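Local structure of importin subunit beta-1 (Saccharomyces cerevisiae, 5OWU) at residues F393-D398 against T431-G436; L332-N337 against R386-M391. The protein carries proteins into the nucleus, pairing with importin alpha, which recognises the classical nuclear localization signal of the cargo. One frame throughout, in Å; residues are numbered along the deposited sequence.

Contact 1: residues F393-D398 against T431-G436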
loop_
_atom_site.group_PDB
_atom_site.type_symbol
_atom_site.label_atom_id
_atom_site.label_comp_id
_atom_site.label_asym_id
_atom_site.label_seq_id
_atom_site.Cartn_x
_atom_site.Cartn_y
_atom_site.Cartn_z
ATOM N N PHE A 393 -6.331 3.865 26.746
ATOM C CA PHE A 393 -5.014 3.660 27.331
ATOM C C PHE A 393 -4.070 3.030 26.319
ATOM O O PHE A 393 -2.950 3.508 26.115
ATOM C CB PHE A 393 -5.103 2.794 28.584
ATOM C CG PHE A 393 -3.840 2.797 29.386
ATOM C CD1 PHE A 393 -2.832 1.901 29.107
ATOM C CD2 PHE A 393 -3.650 3.719 30.398
ATOM C CE1 PHE A 393 -1.657 1.909 29.840
ATOM C CE2 PHE A 393 -2.485 3.737 31.125
ATOM C CZ PHE A 393 -1.486 2.832 30.848
ATOM N N GLY A 394 -4.514 1.960 25.660
ATOM C CA GLY A 394 -3.684 1.343 24.645
ATOM C C GLY A 394 -3.365 2.296 23.512
ATOM O O GLY A 394 -2.270 2.251 22.946
ATOM N N SER A 395 -4.302 3.189 23.189
ATOM C CA SER A 395 -4.107 4.136 22.098
ATOM C C SER A 395 -3.100 5.235 22.412
ATOM O O SER A 395 -2.694 5.938 21.479
ATOM C CB SER A 395 -5.437 4.781 21.709
ATOM O OG SER A 395 -6.272 3.859 21.035
ATOM N N ILE A 396 -2.693 5.428 23.670
ATOM C CA ILE A 396 -1.650 6.427 23.947
ATOM C C ILE A 396 -0.292 5.788 24.262
ATOM O O ILE A 396 0.599 6.466 24.770
ATOM C CB ILE A 396 -2.070 7.407 25.059
ATOM C CG1 ILE A 396 -2.334 6.685 26.383
ATOM C CG2 ILE A 396 -3.292 8.208 24.618
ATOM C CD1 ILE A 396 -2.371 7.616 27.590
ATOM N N MET A 397 -0.077 4.515 23.926
ATOM C CA MET A 397 1.195 3.884 24.266
ATOM C C MET A 397 2.302 4.194 23.267
ATOM O O MET A 397 3.458 3.830 23.502
ATOM C CB MET A 397 1.011 2.371 24.397
ATOM C CG MET A 397 0.286 1.986 25.683
ATOM S SD MET A 397 1.242 2.421 27.155
ATOM C CE MET A 397 0.394 3.901 27.687
ATOM N N ASP A 398 1.989 4.875 22.181
ATOM C CA ASP A 398 2.975 5.257 21.182
ATOM C C ASP A 398 2.863 6.767 21.027
ATOM O O ASP A 398 1.818 7.273 20.606
ATOM C CB ASP A 398 2.722 4.509 19.870
ATOM C CG ASP A 398 3.706 4.869 18.783
ATOM O OD1 ASP A 398 4.748 5.484 19.082
ATOM O OD2 ASP A 398 3.427 4.524 17.618
ATOM N N THR A 431 -8.801 -5.392 26.124
ATOM C CA THR A 431 -7.781 -5.454 27.168
ATOM C C THR A 431 -6.572 -6.264 26.716
ATOM O O THR A 431 -5.423 -5.871 26.960
ATOM C CB THR A 431 -8.385 -6.049 28.444
ATOM O OG1 THR A 431 -9.428 -5.190 28.919
ATOM C CG2 THR A 431 -7.319 -6.217 29.549
ATOM N N ALA A 432 -6.807 -7.409 26.071
ATOM C CA ALA A 432 -5.693 -8.179 25.523
ATOM C C ALA A 432 -4.907 -7.343 24.520
ATOM O O ALA A 432 -3.666 -7.314 24.544
ATOM C CB ALA A 432 -6.203 -9.464 24.865
ATOM N N TRP A 433 -5.621 -6.662 23.617
ATOM C CA TRP A 433 -4.951 -5.743 22.698
ATOM C C TRP A 433 -4.136 -4.695 23.454
ATOM O O TRP A 433 -2.988 -4.408 23.099
ATOM C CB TRP A 433 -5.988 -5.075 21.798
ATOM C CG TRP A 433 -5.460 -3.959 20.950
ATOM C CD1 TRP A 433 -4.831 -4.071 19.740
ATOM C CD2 TRP A 433 -5.524 -2.553 21.238
ATOM N NE1 TRP A 433 -4.504 -2.828 19.260
ATOM C CE2 TRP A 433 -4.919 -1.878 20.156
ATOM C CE3 TRP A 433 -6.035 -1.802 22.302
ATOM C CZ2 TRP A 433 -4.812 -0.491 20.106
ATOM C CZ3 TRP A 433 -5.928 -0.423 22.251
ATOM C CH2 TRP A 433 -5.321 0.219 21.163
ATOM N N CYS A 434 -4.717 -4.114 24.502
ATOM C CA CYS A 434 -4.035 -3.068 25.254
ATOM C C CYS A 434 -2.745 -3.586 25.867
ATOM O O CYS A 434 -1.726 -2.881 25.891
ATOM C CB CYS A 434 -4.970 -2.531 26.341
ATOM S SG CYS A 434 -4.283 -1.186 27.286
ATOM N N ILE A 435 -2.764 -4.824 26.360
ATOM C CA ILE A 435 -1.549 -5.414 26.906
ATOM C C ILE A 435 -0.515 -5.565 25.805
ATOM O O ILE A 435 0.681 -5.322 26.019
ATOM C CB ILE A 435 -1.870 -6.755 27.595
ATOM C CG1 ILE A 435 -2.779 -6.494 28.808
ATOM C CG2 ILE A 435 -0.600 -7.463 28.037
ATOM C CD1 ILE A 435 -3.360 -7.731 29.429
ATOM N N GLY A 436 -0.960 -5.953 24.604
ATOM C CA GLY A 436 -0.045 -5.999 23.473
ATOM C C GLY A 436 0.558 -4.645 23.132
ATOM O O GLY A 436 1.721 -4.562 22.748
#
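Neighbouring HEAT repeats of the importin beta solenoid meet here: the C-terminal end of helix 383-395, in HEAT 9, packs G394 against W433 and C434 of helix 425-442, in HEAT 10. With no side chain at G394 the helices come close, its CA lying 4.5 Å from the CA of C434; a CB at this position would clash with W433 CZ3. The indole of W433, its CG anti to the backbone N (chi1 171°), reaches across with its six-membered ring, CZ3 standing 3.7 Å from G394 CA while CH2 lies near G394 C and S395 N. S395 OG also approaches CH2, at 3.8 Å, but its hydrogen bonds run to M391 O and Q356 NE2. Beyond the contact the indole lies almost parallel to the ring of W475. An alanine in place of W433 would probably open a gap beside G394 and S395 and leave W475 without its ring partner. C434 SG, also anti to its backbone N, sits 3.5 Å from G394 N and meets the F393 ring at its edge, in a sulfur-aromatic contact 75° off the ring normal, with F393 CD1 3.9 Å from the sulfur.

Contact 2: residues L332-N337 against R386-M391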
loop_
_atom_site.group_PDB
_atom_site.type_symbol
_atom_site.label_atom_id
_atom_site.label_comp_id
_atom_site.label_asym_id
_atom_site.label_seq_id
_atom_site.Cartn_x
_atom_site.Cartn_y
_atom_site.Cartn_z
ATOM N N LEU A 332 -16.515 9.545 21.799
ATOM C CA LEU A 332 -16.939 8.714 20.682
ATOM C C LEU A 332 -16.556 7.257 20.877
ATOM O O LEU A 332 -17.159 6.381 20.246
ATOM C CB LEU A 332 -16.343 9.227 19.371
ATOM C CG LEU A 332 -16.850 10.582 18.876
ATOM C CD1 LEU A 332 -16.068 11.012 17.638
ATOM C CD2 LEU A 332 -18.348 10.535 18.580
ATOM N N LEU A 333 -15.573 6.971 21.732
ATOM C CA LEU A 333 -15.187 5.575 21.937
ATOM C C LEU A 333 -16.307 4.704 22.502
ATOM O O LEU A 333 -16.239 3.474 22.371
ATOM C CB LEU A 333 -13.970 5.491 22.864
ATOM C CG LEU A 333 -12.685 6.130 22.336
ATOM C CD1 LEU A 333 -11.585 6.021 23.372
ATOM C CD2 LEU A 333 -12.252 5.476 21.028
ATOM N N THR A 334 -17.333 5.287 23.130
ATOM C CA THR A 334 -18.396 4.494 23.741
ATOM C C THR A 334 -19.543 4.198 22.779
ATOM O O THR A 334 -20.625 3.800 23.224
ATOM C CB THR A 334 -18.947 5.191 24.987
ATOM O OG1 THR A 334 -19.478 6.474 24.630
ATOM C CG2 THR A 334 -17.857 5.350 26.031
ATOM N N ARG A 335 -19.330 4.372 21.479
ATOM C CA ARG A 335 -20.333 4.050 20.472
ATOM C C ARG A 335 -19.971 2.770 19.717
ATOM O O ARG A 335 -20.132 2.682 18.500
ATOM C CB ARG A 335 -20.515 5.220 19.508
ATOM C CG ARG A 335 -20.942 6.506 20.186
ATOM C CD ARG A 335 -21.241 7.593 19.165
ATOM N NE ARG A 335 -21.447 8.905 19.779
ATOM C CZ ARG A 335 -21.846 9.986 19.115
ATOM N NH1 ARG A 335 -22.087 9.922 17.810
ATOM N NH2 ARG A 335 -21.997 11.135 19.751
ATOM N N GLN A 336 -19.482 1.760 20.435
ATOM C CA GLN A 336 -19.237 0.464 19.823
ATOM C C GLN A 336 -20.566 -0.202 19.449
ATOM O O GLN A 336 -21.652 0.300 19.743
ATOM C CB GLN A 336 -18.453 -0.447 20.768
ATOM C CG GLN A 336 -17.325 0.227 21.556
ATOM C CD GLN A 336 -17.779 0.731 22.916
ATOM O OE1 GLN A 336 -18.897 1.227 23.063
ATOM N NE2 GLN A 336 -16.914 0.607 23.918
ATOM N N ASN A 337 -20.469 -1.361 18.806
ATOM C CA ASN A 337 -21.643 -2.142 18.426
ATOM C C ASN A 337 -21.986 -3.150 19.518
ATOM O O ASN A 337 -21.095 -3.835 20.034
ATOM C CB ASN A 337 -21.382 -2.863 17.102
ATOM C CG ASN A 337 -20.684 -1.978 16.090
ATOM O OD1 ASN A 337 -20.978 -0.784 15.988
ATOM N ND2 ASN A 337 -19.744 -2.551 15.348
ATOM N N ARG A 386 -15.811 0.703 30.173
ATOM C CA ARG A 386 -14.567 -0.002 30.473
ATOM C C ARG A 386 -13.794 -0.319 29.193
ATOM O O ARG A 386 -12.567 -0.118 29.126
ATOM C CB ARG A 386 -14.867 -1.277 31.256
ATOM C CG ARG A 386 -15.721 -1.059 32.511
ATOM C CD ARG A 386 -15.688 -2.258 33.457
ATOM N NE ARG A 386 -16.282 -3.458 32.876
ATOM C CZ ARG A 386 -17.589 -3.682 32.794
ATOM N NH1 ARG A 386 -18.453 -2.776 33.236
ATOM N NH2 ARG A 386 -18.036 -4.806 32.254
ATOM N N GLU A 387 -14.494 -0.805 28.162
ATOM C CA GLU A 387 -13.836 -1.070 26.886
ATOM C C GLU A 387 -13.226 0.207 26.326
ATOM O O GLU A 387 -12.073 0.217 25.878
ATOM C CB GLU A 387 -14.829 -1.679 25.893
ATOM C CG GLU A 387 -14.178 -2.284 24.645
ATOM C CD GLU A 387 -13.808 -1.251 23.588
ATOM O OE1 GLU A 387 -14.347 -0.123 23.633
ATOM O OE2 GLU A 387 -12.978 -1.572 22.706
ATOM N N ALA A 388 -13.985 1.306 26.361
ATOM C CA ALA A 388 -13.444 2.593 25.935
ATOM C C ALA A 388 -12.192 2.953 26.725
ATOM O O ALA A 388 -11.224 3.479 26.165
ATOM C CB ALA A 388 -14.507 3.683 26.085
ATOM N N ALA A 389 -12.183 2.663 28.026
ATOM C CA ALA A 389 -11.038 3.029 28.857
ATOM C C ALA A 389 -9.777 2.295 28.414
ATOM O O ALA A 389 -8.723 2.918 28.221
ATOM C CB ALA A 389 -11.348 2.746 30.330
ATOM N N VAL A 390 -9.853 0.966 28.249
ATOM C CA VAL A 390 -8.639 0.261 27.817
ATOM C C VAL A 390 -8.283 0.620 26.376
ATOM O O VAL A 390 -7.100 0.644 26.011
ATOM C CB VAL A 390 -8.746 -1.273 27.991
ATOM C CG1 VAL A 390 -8.611 -1.661 29.440
ATOM C CG2 VAL A 390 -10.048 -1.823 27.404
ATOM N N MET A 391 -9.277 0.884 25.530
ATOM C CA MET A 391 -8.984 1.341 24.175
ATOM C C MET A 391 -8.171 2.630 24.199
ATOM O O MET A 391 -7.183 2.773 23.466
ATOM C CB MET A 391 -10.286 1.543 23.390
ATOM C CG MET A 391 -10.074 2.013 21.946
ATOM S SD MET A 391 -9.132 0.828 20.945
ATOM C CE MET A 391 -8.697 1.879 19.568
HETATM O O HOH W 1 -13.953 2.071 22.060
#
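A type I beta turn from L332 to R335, following helix 317-332 of HEAT 8, brings L333 CA to 5.3 Å from A388 CA on helix 383-395 of HEAT 9. The small A388 is the meeting point: its CB touches L333 CB and T334 CG2, each at 3.7 Å. Further along L333, CD2 reaches M391 CG at 4.2 Å, the two side chains crossing at about a right angle. Polar groups join the segments beside this apolar patch. In Q336 a bend at chi2 (92°) swings CD out of line with the chain, and NE2 donates a nearly straight hydrogen bond of 2.7 Å to E387 OE1. The bond leaves in the amide plane but arrives on the anti side of the carboxylate, 34° out of its plane, the two groups being turned 63° apart. A water donates to the same OE1 and, at 2.7 Å, to L333 O, bridging two acceptors that cannot bond directly. The other oxygen, OE2, is hydrogen-bonded to T430 OG1 of helix 425-442. With OE1 receiving two bonds and OE2 another, the E387 carboxylate has both oxygens engaged, an environment likely to stabilise its negative charge and to limit its rotation between the repeats.

Overall arrangement
Contacts 1 and 2 share helix 383-395 of HEAT 9 and tie it to the repeats before and after: contact 2 to the turn after helix 317-332 of HEAT 8, contact 1 to helix 425-442 of HEAT 10. Their centres lie 13 Å apart, and the two touch directly. C434 SG packs 3.6 Å from V390 O, W433 CZ3 lies 3.6 Å from M391 O, and T431 OG1 is 3.7 Å from V390 CG1. M391 belongs to both surroundings, since its side chain, part of contact 2, also touches W433 of contact 1. Together they form one continuous stretch of packing through three successive HEAT repeats.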